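Local atomic coordinates of WipB (Legionella pneumophila, PDB entry 5NNY), a protein that acts as a translocated effector Ser/Thr phosphatase that targets the host lysosomal nutrient-sensing machinery, represented here by its phosphatase domain. Residues Ala13-Leu19 / Phe107-Leu112; Glu55-Phe59 / His162-Ala167; Val99-Asp105 / His157-Ala163; Asn128-Glu132 / Leu152-His157. One frame throughout, in Å; residues are numbered along the deposited sequence.

Contact 1 (Ala13-Leu19 / Phe107-Leu112)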
# COMPACT_ATOMS: atom_id res chain seq x y z
N ALA A 13 -1.13 6.51 5.77
CA ALA A 13 -2.20 5.84 6.50
C ALA A 13 -3.26 6.82 7.02
O ALA A 13 -3.91 6.55 8.03
CB ALA A 13 -1.64 5.01 7.65
N ASN A 14 -3.45 7.94 6.34
CA ASN A 14 -4.43 8.94 6.77
C ASN A 14 -5.75 8.57 6.10
O ASN A 14 -5.95 8.84 4.91
CB ASN A 14 -3.96 10.35 6.40
CG ASN A 14 -4.91 11.45 6.87
OD1 ASN A 14 -6.09 11.22 7.11
ND2 ASN A 14 -4.39 12.67 6.98
N ALA A 15 -6.65 7.94 6.87
CA ALA A 15 -7.88 7.43 6.27
C ALA A 15 -8.82 8.57 5.88
O ALA A 15 -9.59 8.42 4.93
CB ALA A 15 -8.56 6.45 7.24
N LEU A 16 -8.75 9.71 6.57
CA LEU A 16 -9.61 10.84 6.23
C LEU A 16 -9.15 11.50 4.94
O LEU A 16 -9.96 11.88 4.10
CB LEU A 16 -9.63 11.88 7.35
CG LEU A 16 -10.42 13.18 7.11
CD1 LEU A 16 -11.92 12.97 6.77
CD2 LEU A 16 -10.28 14.11 8.31
N LEU A 17 -7.83 11.64 4.78
CA LEU A 17 -7.30 12.10 3.51
C LEU A 17 -7.74 11.19 2.37
O LEU A 17 -8.21 11.67 1.33
CB LEU A 17 -5.77 12.17 3.59
CG LEU A 17 -4.98 12.47 2.31
CD1 LEU A 17 -5.40 13.79 1.64
CD2 LEU A 17 -3.49 12.45 2.61
N PHE A 18 -7.62 9.87 2.57
CA PHE A 18 -8.11 8.88 1.60
C PHE A 18 -9.59 9.11 1.29
O PHE A 18 -9.99 9.18 0.12
CB PHE A 18 -7.88 7.47 2.13
CG PHE A 18 -8.03 6.37 1.09
CD1 PHE A 18 -7.76 6.59 -0.25
CD2 PHE A 18 -8.45 5.11 1.47
CE1 PHE A 18 -7.91 5.56 -1.18
CE2 PHE A 18 -8.60 4.08 0.55
CZ PHE A 18 -8.33 4.31 -0.78
N LEU A 19 -10.43 9.22 2.33
CA LEU A 19 -11.84 9.52 2.11
C LEU A 19 -12.03 10.81 1.32
O LEU A 19 -12.85 10.86 0.39
CB LEU A 19 -12.56 9.64 3.46
CG LEU A 19 -14.09 9.76 3.32
CD1 LEU A 19 -14.70 8.39 3.13
CD2 LEU A 19 -14.72 10.43 4.52
N PHE A 107 -8.83 1.45 9.59
CA PHE A 107 -9.70 2.41 8.90
C PHE A 107 -9.55 2.30 7.39
O PHE A 107 -10.54 2.22 6.66
CB PHE A 107 -9.40 3.83 9.36
CG PHE A 107 -9.84 4.13 10.79
CD1 PHE A 107 -10.83 3.38 11.42
CD2 PHE A 107 -9.31 5.23 11.45
CE1 PHE A 107 -11.24 3.69 12.72
CE2 PHE A 107 -9.73 5.57 12.74
CZ PHE A 107 -10.71 4.79 13.38
N ILE A 108 -8.31 2.27 6.90
CA ILE A 108 -8.08 2.20 5.46
C ILE A 108 -8.36 0.79 4.95
O ILE A 108 -8.81 0.62 3.82
CB ILE A 108 -6.65 2.69 5.12
CG1 ILE A 108 -6.65 4.22 5.14
CG2 ILE A 108 -6.16 2.15 3.77
CD1 ILE A 108 -5.44 4.89 4.58
N LEU A 109 -8.15 -0.23 5.79
CA LEU A 109 -8.47 -1.59 5.36
C LEU A 109 -9.96 -1.74 5.07
O LEU A 109 -10.34 -2.41 4.10
CB LEU A 109 -8.03 -2.60 6.43
CG LEU A 109 -6.53 -2.87 6.56
CD1 LEU A 109 -6.26 -3.81 7.75
CD2 LEU A 109 -6.00 -3.47 5.26
N LYS A 110 -10.81 -1.14 5.90
CA LYS A 110 -12.25 -1.20 5.66
C LYS A 110 -12.64 -0.41 4.43
O LYS A 110 -13.58 -0.79 3.72
CB LYS A 110 -13.02 -0.68 6.88
CG LYS A 110 -12.97 -1.60 8.09
CD LYS A 110 -13.32 -3.04 7.73
CE LYS A 110 -14.79 -3.36 8.02
NZ LYS A 110 -15.17 -4.71 7.46
N LEU A 111 -11.95 0.70 4.18
CA LEU A 111 -12.22 1.49 2.98
C LEU A 111 -11.85 0.71 1.72
O LEU A 111 -12.62 0.69 0.76
CB LEU A 111 -11.47 2.82 3.02
CG LEU A 111 -12.19 3.91 3.82
CD1 LEU A 111 -11.30 5.11 3.99
CD2 LEU A 111 -13.51 4.33 3.13
N LEU A 112 -10.67 0.08 1.72
CA LEU A 112 -10.29 -0.77 0.60
C LEU A 112 -11.30 -1.88 0.38
O LEU A 112 -11.64 -2.20 -0.76
CB LEU A 112 -8.89 -1.36 0.83
CG LEU A 112 -7.74 -0.36 0.91
CD1 LEU A 112 -6.40 -1.06 1.20
CD2 LEU A 112 -7.66 0.48 -0.39
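Two helices, 15-24 and 105-117, pack here through a buried interface in which the side chains that meet are all apolar; their short segments run nearly parallel, at 28°, with axes 9.9 Å apart. The approach is tightest at the start of the first helix, where Ala15 and Ile108 bring their CA atoms to 5.3 Å. A small residue suits this point: Ala15 CB lies 3.5 Å from Phe107 CB and 3.6 Å from Ile108 CG1. One turn on, Phe18 fills the wider gap, its CD2 3.8 Å from Leu111 CD1 and its CE2 3.8 Å from Leu112 CD2. Leu19 CD1 adds a looser touch on Leu111 CD2 at 4.2 Å. Asn14 is the N-cap, OD1 accepting from Leu17 N at 2.9 Å. Helix 64-79 covers another flank through Tyr75, which meets both Phe107 and Leu111. With no hydrogen bond between the segments, the contact rests on apolar burial and close fit, Ala15 against Phe107 and Ile108, Phe18 against Ile108, Leu111 and Leu112.

Contact 2 (Glu55-Phe59 / His162-Ala167)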
# COMPACT_ATOMS: atom_id res chain seq x y z
N GLU A 55 1.83 6.71 23.28
CA GLU A 55 0.66 5.92 22.93
C GLU A 55 -0.60 6.77 22.92
O GLU A 55 -0.76 7.68 23.74
CB GLU A 55 0.48 4.79 23.94
CG GLU A 55 1.62 3.83 23.91
CD GLU A 55 1.59 2.99 22.66
OE1 GLU A 55 0.96 1.93 22.71
OE2 GLU A 55 2.14 3.41 21.63
N ALA A 56 -1.49 6.47 21.99
CA ALA A 56 -2.82 7.04 22.04
C ALA A 56 -3.45 6.72 23.39
O ALA A 56 -3.24 5.62 23.92
CB ALA A 56 -3.69 6.49 20.91
N PRO A 57 -4.20 7.65 23.98
CA PRO A 57 -4.76 7.40 25.32
C PRO A 57 -5.56 6.11 25.45
O PRO A 57 -5.54 5.49 26.52
CB PRO A 57 -5.64 8.63 25.55
CG PRO A 57 -4.92 9.72 24.80
CD PRO A 57 -4.38 9.05 23.55
N VAL A 58 -6.25 5.69 24.38
CA VAL A 58 -7.13 4.52 24.47
C VAL A 58 -6.36 3.28 24.92
O VAL A 58 -6.89 2.43 25.64
CB VAL A 58 -7.87 4.30 23.14
CG1 VAL A 58 -6.90 4.05 21.98
CG2 VAL A 58 -8.85 3.14 23.25
N PHE A 59 -5.08 3.18 24.54
CA PHE A 59 -4.36 1.94 24.81
C PHE A 59 -3.78 1.87 26.22
O PHE A 59 -3.30 0.80 26.61
CB PHE A 59 -3.25 1.76 23.77
CG PHE A 59 -3.78 1.62 22.38
CD1 PHE A 59 -4.59 0.54 22.04
CD2 PHE A 59 -3.50 2.58 21.41
CE1 PHE A 59 -5.10 0.41 20.77
CE2 PHE A 59 -4.01 2.45 20.12
CZ PHE A 59 -4.81 1.37 19.80
N HIS A 162 1.05 -0.40 14.60
CA HIS A 162 1.13 -0.58 16.05
C HIS A 162 -0.25 -0.45 16.69
O HIS A 162 -0.63 -1.28 17.52
CB HIS A 162 2.09 0.45 16.65
CG HIS A 162 2.33 0.27 18.12
ND1 HIS A 162 2.68 -0.95 18.67
CD2 HIS A 162 2.28 1.14 19.15
CE1 HIS A 162 2.82 -0.82 19.98
NE2 HIS A 162 2.58 0.44 20.29
N ALA A 163 -1.01 0.58 16.31
CA ALA A 163 -2.37 0.73 16.84
C ALA A 163 -3.23 -0.48 16.49
O ALA A 163 -4.03 -0.95 17.30
CB ALA A 163 -3.01 2.01 16.33
N LEU A 164 -3.04 -1.02 15.28
CA LEU A 164 -3.80 -2.21 14.89
C LEU A 164 -3.43 -3.40 15.78
O LEU A 164 -4.31 -4.10 16.29
CB LEU A 164 -3.54 -2.55 13.43
CG LEU A 164 -4.40 -3.70 12.89
CD1 LEU A 164 -5.87 -3.33 12.91
CD2 LEU A 164 -3.96 -4.09 11.50
N GLN A 165 -2.12 -3.64 15.96
CA GLN A 165 -1.66 -4.72 16.84
C GLN A 165 -2.24 -4.60 18.24
O GLN A 165 -2.68 -5.60 18.82
CB GLN A 165 -0.14 -4.70 16.91
CG GLN A 165 0.51 -5.02 15.60
CD GLN A 165 2.00 -4.80 15.65
OE1 GLN A 165 2.47 -3.75 16.08
NE2 GLN A 165 2.76 -5.78 15.20
N GLU A 166 -2.22 -3.40 18.80
CA GLU A 166 -2.74 -3.20 20.14
C GLU A 166 -4.24 -3.41 20.20
O GLU A 166 -4.77 -3.92 21.19
CB GLU A 166 -2.40 -1.80 20.62
CG GLU A 166 -0.92 -1.55 20.72
CD GLU A 166 -0.66 -0.16 21.20
OE1 GLU A 166 -0.55 0.76 20.35
OE2 GLU A 166 -0.62 0.02 22.43
N ALA A 167 -4.96 -2.98 19.16
CA ALA A 167 -6.40 -3.19 19.17
C ALA A 167 -6.72 -4.68 19.07
O ALA A 167 -7.67 -5.16 19.70
CB ALA A 167 -7.08 -2.41 18.04
O HOH W 1 -0.48 3.95 20.50
O HOH W 2 -2.86 -1.44 24.59
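Glu55 OE1 lies just 2.5 Å from Glu166 OE2 of helix 159-169, so close that one of these acids probably holds a proton, which would relieve the repulsion expected of two carboxylates. His162 NE2 adds two weak hydrogen bonds, to Glu55 OE1 and to Glu55 OE2, each 3.3 Å long. Water extends the network: water 1 accepts from Ala56 N at 3.1 Å and donates to Glu166 OE1 at 3.2 Å, while water 2 donates to Phe59 O at 3.0 Å and, weakly, to Glu166 OE2 at 3.4 Å. The cluster joins the long loop between helices 32-42 and 64-79 to a helix of the calcineurin-like phosphatase domain. In the loop, Phe59 N bonds back to Ala56 O at 3.1 Å, a turn that sets the phenyl ring against the helix. Glu166 CB sits over the ring face, 3.8 Å from the centroid of Phe59, in a CH-pi contact. Ala163 and Ala167, one turn apart, are small enough to let the ring settle: Phe59 CE2 is 3.9 Å from Ala163 CB and Phe59 CE1 4.4 Å from Ala167 CB. Leu68 of helix 64-79 touches both Phe59 and Ala167.

Contact 3 (Val99-Asp105 / His157-Ala163)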
# COMPACT_ATOMS: atom_id res chain seq x y z
N VAL A 99 0.64 1.05 7.61
CA VAL A 99 1.87 1.01 8.41
C VAL A 99 2.60 2.35 8.37
O VAL A 99 3.72 2.44 7.86
CB VAL A 99 2.82 -0.12 7.95
CG1 VAL A 99 3.94 -0.38 9.01
CG2 VAL A 99 2.04 -1.39 7.69
N ASP A 100 1.99 3.39 8.94
CA ASP A 100 2.56 4.72 8.79
C ASP A 100 2.03 5.60 9.92
O ASP A 100 1.55 5.09 10.94
CB ASP A 100 2.26 5.27 7.38
CG ASP A 100 3.34 6.23 6.87
OD1 ASP A 100 3.72 7.16 7.61
OD2 ASP A 100 3.80 6.05 5.72
N ARG A 101 2.12 6.92 9.74
CA ARG A 101 1.86 7.87 10.82
C ARG A 101 0.38 8.00 11.19
O ARG A 101 0.08 8.50 12.29
CB ARG A 101 2.39 9.25 10.45
CG ARG A 101 3.90 9.34 10.56
CD ARG A 101 4.50 10.44 9.70
NE ARG A 101 5.57 11.15 10.41
CZ ARG A 101 6.79 10.67 10.65
NH1 ARG A 101 7.67 11.42 11.31
NH2 ARG A 101 7.14 9.46 10.24
N GLY A 102 -0.53 7.57 10.33
CA GLY A 102 -1.95 7.72 10.59
C GLY A 102 -2.44 6.93 11.80
O GLY A 102 -1.67 6.25 12.50
N VAL A 103 -3.75 7.02 12.04
CA VAL A 103 -4.30 6.63 13.35
C VAL A 103 -4.31 5.12 13.53
O VAL A 103 -3.87 4.60 14.57
CB VAL A 103 -5.71 7.22 13.54
CG1 VAL A 103 -6.32 6.67 14.81
CG2 VAL A 103 -5.64 8.72 13.62
N ILE A 104 -4.90 4.38 12.59
CA ILE A 104 -5.00 2.93 12.73
C ILE A 104 -5.30 2.32 11.37
O ILE A 104 -6.15 2.81 10.62
CB ILE A 104 -6.07 2.52 13.78
CG1 ILE A 104 -5.96 1.02 14.11
CG2 ILE A 104 -7.48 2.94 13.35
CD1 ILE A 104 -6.75 0.63 15.37
N ASP A 105 -4.58 1.23 11.05
CA ASP A 105 -4.70 0.63 9.72
C ASP A 105 -6.07 0.05 9.46
O ASP A 105 -6.45 -0.09 8.29
CB ASP A 105 -3.65 -0.46 9.52
CG ASP A 105 -2.29 0.10 9.17
OD1 ASP A 105 -2.25 1.27 8.72
OD2 ASP A 105 -1.27 -0.62 9.39
N HIS A 157 8.54 4.12 10.97
CA HIS A 157 7.54 4.32 11.99
C HIS A 157 6.19 3.91 11.41
O HIS A 157 5.85 4.28 10.29
CB HIS A 157 7.54 5.76 12.49
CG HIS A 157 8.65 6.04 13.46
ND1 HIS A 157 9.11 7.31 13.73
CD2 HIS A 157 9.40 5.20 14.21
CE1 HIS A 157 10.10 7.24 14.61
NE2 HIS A 157 10.29 5.97 14.92
N GLY A 158 5.49 3.07 12.15
CA GLY A 158 4.25 2.49 11.70
C GLY A 158 3.20 2.60 12.77
O GLY A 158 2.64 1.59 13.19
N ASN A 159 2.96 3.84 13.24
CA ASN A 159 1.96 4.06 14.28
C ASN A 159 0.66 3.35 13.96
O ASN A 159 0.04 2.71 14.83
CB ASN A 159 1.69 5.56 14.46
CG ASN A 159 0.64 5.84 15.53
OD1 ASN A 159 0.88 5.60 16.70
ND2 ASN A 159 -0.52 6.36 15.14
N SER A 160 0.21 3.47 12.72
CA SER A 160 -1.11 2.95 12.37
C SER A 160 -1.15 1.43 12.46
O SER A 160 -2.23 0.86 12.68
CB SER A 160 -1.50 3.41 10.97
OG SER A 160 -0.55 2.92 10.04
N PHE A 161 -0.00 0.77 12.29
CA PHE A 161 0.04 -0.68 12.40
C PHE A 161 0.19 -1.10 13.85
O PHE A 161 -0.45 -2.06 14.30
CB PHE A 161 1.16 -1.24 11.52
CG PHE A 161 1.30 -2.75 11.55
CD1 PHE A 161 0.31 -3.57 11.05
CD2 PHE A 161 2.47 -3.33 12.05
CE1 PHE A 161 0.46 -4.95 11.08
CE2 PHE A 161 2.64 -4.70 12.05
CZ PHE A 161 1.63 -5.51 11.58
N HIS A 162 1.05 -0.40 14.60
CA HIS A 162 1.13 -0.58 16.05
C HIS A 162 -0.25 -0.45 16.69
O HIS A 162 -0.63 -1.28 17.52
CB HIS A 162 2.09 0.45 16.65
CG HIS A 162 2.33 0.27 18.12
ND1 HIS A 162 2.68 -0.95 18.67
CD2 HIS A 162 2.28 1.14 19.15
CE1 HIS A 162 2.82 -0.82 19.98
NE2 HIS A 162 2.58 0.44 20.29
N ALA A 163 -1.01 0.58 16.31
CA ALA A 163 -2.37 0.73 16.84
C ALA A 163 -3.23 -0.48 16.49
O ALA A 163 -4.03 -0.95 17.30
CB ALA A 163 -3.01 2.01 16.33
O HOH W 3 -3.44 5.65 16.94
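Val99 opens the sequence Val-Asp-Arg-Gly, which matches the end of the GDxVDRG signature of PPP phosphatases. Its backbone is in the left-handed region, and its CG1 packs 3.8 Å from Phe161 CB. Gly158, the N-cap residue, suits its place beside it because a CB there would clash with Val99 CG1. Asp100 makes a reciprocal pair with Ser160: Asp100 N donates to Ser160 OG and Ser160 N to Asp100 O, both at 2.8 Å. Its side chain accepts from Arg101 N (to OD1, 2.7 Å) and, through OD2, pairs with His12; in PPP relatives this aspartate and arginine line the active site. Arg101 reaches along the surface, its NH2 4.3 Å from His157 CB. Gly102 O receives Asn159 ND2 at 2.9 Å, and water 3 donates to Val103 O at 2.6 Å. Ile104 CG1 meets Ala163 CB at 3.8 Å. Asp105 N then donates to Ser160 O at 2.9 Å, Asp105 OD1 accepts from Ser160 OG at 2.7 Å, and both carboxylate oxygens of Asp105 accept from Val99 N at 3.1 Å. Ser160, its hydroxyl both accepting and donating, thus ties Asp100 and Asp105 to the first turn of the helix.

Contact 4 (Asn128-Glu132 / Leu152-His157); sequences NHGIE and LGNIQH
Build Asn128-Glu132 as helix, and Leu152-His157 as the end of a weakly bonded helix (about Leu152-Gly153), a turn with Ile155 N bonded to Leu152 O at 3.1 Å (Ile155 phi/psi -115/4), then an extended Gln156 (-159/155). CA atoms lie 6.1 Å apart for Glu132 and Leu152, 7.4 Å for His129 and Gln156. Gln156 (chi1 p, chi2 t) points its CA-to-CB bond toward the helix. Its NE2 donates to Asn128 O at 3.1 Å and to Glu132 OE1 at 2.9 Å, while its OE1 accepts from ND2 of Asn128 (chi1 p, 40°) at 3.1 Å; a primary amide suits this buried position, offering two donors and an acceptor. Glu132 (chi1 and chi2 t) takes on OE1, at 2.9 Å, water 4, which also donates to Gln156 O at 3.1 Å. His129 (chi1 m) lays its ring face over Gln156 CD, its ND1 being paired with Val99 O. Leu152 (m, t) provides the apolar packing, its CD1 3.7 Å from Glu132 CA and 4.2 Å from Ile131 CG2. Asn128-His129 resembles the Asn-His of the PPP active-site signature GNHE. Strand 121-125 precedes the helix; Met265 of helix 262-270 packs on Leu152 and Ile155, Trp286 of helix 280-286 on Asn128 and Ile155.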
# COMPACT_ATOMS: atom_id res chain seq x y z
N ASN A 128 7.75 0.22 1.04
CA ASN A 128 8.39 -0.33 2.23
C ASN A 128 7.39 -0.42 3.39
O ASN A 128 7.42 -1.38 4.16
CB ASN A 128 9.61 0.52 2.62
CG ASN A 128 9.39 2.02 2.44
OD1 ASN A 128 9.22 2.51 1.32
ND2 ASN A 128 9.45 2.76 3.55
N HIS A 129 6.49 0.56 3.51
CA HIS A 129 5.49 0.52 4.58
C HIS A 129 4.51 -0.64 4.35
O HIS A 129 4.25 -1.44 5.25
CB HIS A 129 4.73 1.85 4.67
CG HIS A 129 5.53 2.98 5.23
ND1 HIS A 129 5.63 3.23 6.58
CD2 HIS A 129 6.26 3.95 4.62
CE1 HIS A 129 6.39 4.29 6.79
NE2 HIS A 129 6.78 4.75 5.61
N GLY A 130 3.98 -0.73 3.16
CA GLY A 130 3.06 -1.78 2.84
C GLY A 130 3.63 -3.18 2.92
O GLY A 130 3.00 -4.11 3.32
N ILE A 131 4.91 -3.30 2.63
CA ILE A 131 5.58 -4.56 2.69
C ILE A 131 5.65 -5.11 4.15
O ILE A 131 5.72 -6.26 4.35
CB ILE A 131 6.94 -4.46 1.98
CG1 ILE A 131 7.13 -5.58 1.02
CG2 ILE A 131 8.05 -4.41 2.95
CD1 ILE A 131 8.19 -5.28 0.02
N GLU A 132 5.67 -4.25 5.16
CA GLU A 132 5.64 -4.71 6.51
C GLU A 132 4.27 -5.37 6.80
O GLU A 132 4.20 -6.36 7.46
CB GLU A 132 5.91 -3.57 7.45
CG GLU A 132 5.69 -3.94 8.88
CD GLU A 132 6.21 -2.90 9.88
OE1 GLU A 132 6.81 -1.92 9.51
OE2 GLU A 132 5.96 -3.08 11.05
N LEU A 152 11.44 -5.22 10.22
CA LEU A 152 10.95 -4.13 9.38
C LEU A 152 10.50 -2.93 10.21
O LEU A 152 10.67 -1.78 9.79
CB LEU A 152 9.80 -4.62 8.50
CG LEU A 152 10.27 -5.64 7.46
CD1 LEU A 152 9.07 -6.10 6.64
CD2 LEU A 152 11.36 -5.01 6.57
N GLY A 153 9.93 -3.17 11.39
CA GLY A 153 9.53 -2.07 12.25
C GLY A 153 10.68 -1.25 12.77
O GLY A 153 10.47 -0.13 13.24
N ASN A 154 11.90 -1.80 12.72
CA ASN A 154 13.09 -1.07 13.15
C ASN A 154 13.48 0.04 12.18
O ASN A 154 14.30 0.90 12.53
CB ASN A 154 14.30 -2.01 13.27
CG ASN A 154 14.23 -2.90 14.48
OD1 ASN A 154 13.50 -2.63 15.44
ND2 ASN A 154 15.01 -3.98 14.46
N ILE A 155 12.97 0.03 10.95
CA ILE A 155 13.45 0.97 9.93
C ILE A 155 12.40 1.96 9.50
O ILE A 155 12.65 2.75 8.57
CB ILE A 155 14.02 0.24 8.70
CG1 ILE A 155 12.93 -0.56 8.00
CG2 ILE A 155 15.19 -0.63 9.12
CD1 ILE A 155 13.42 -1.37 6.82
N GLN A 156 11.22 1.94 10.11
CA GLN A 156 10.20 2.90 9.74
C GLN A 156 9.21 2.99 10.89
O GLN A 156 9.07 2.06 11.69
CB GLN A 156 9.50 2.49 8.44
CG GLN A 156 8.85 1.12 8.52
CD GLN A 156 8.55 0.52 7.15
OE1 GLN A 156 9.00 1.03 6.12
NE2 GLN A 156 7.79 -0.56 7.15
N HIS A 157 8.54 4.12 10.97
CA HIS A 157 7.54 4.32 11.99
C HIS A 157 6.19 3.91 11.41
O HIS A 157 5.85 4.28 10.29
CB HIS A 157 7.54 5.76 12.49
CG HIS A 157 8.65 6.04 13.46
ND1 HIS A 157 9.11 7.31 13.73
CD2 HIS A 157 9.40 5.20 14.21
CE1 HIS A 157 10.10 7.24 14.61
NE2 HIS A 157 10.29 5.97 14.92
O HOH W 4 6.79 -0.00 11.64

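All four contacts belong to one domain, and they spread outward from contact 3. Its centre is about 9 Å from that of contact 2, 10 Å from that of contact 4 and 12 Å from that of contact 1, and it touches all three; contacts 1 and 4, whose centres are about 18 Å apart, do not meet. Contacts 2 and 3 share helix 159-169, and contacts 3 and 4 share His157. Along the chain, contact 4 falls within the span of contact 3, which falls within that of contact 2, while contact 1 interleaves with contacts 2 and 3 and closes before contact 4 opens. Segments following strands 6-8, 90-93 and 121-125, neighbours in the sheet, come together around contact 3, consistent with the active-site arrangement of PPP phosphatases.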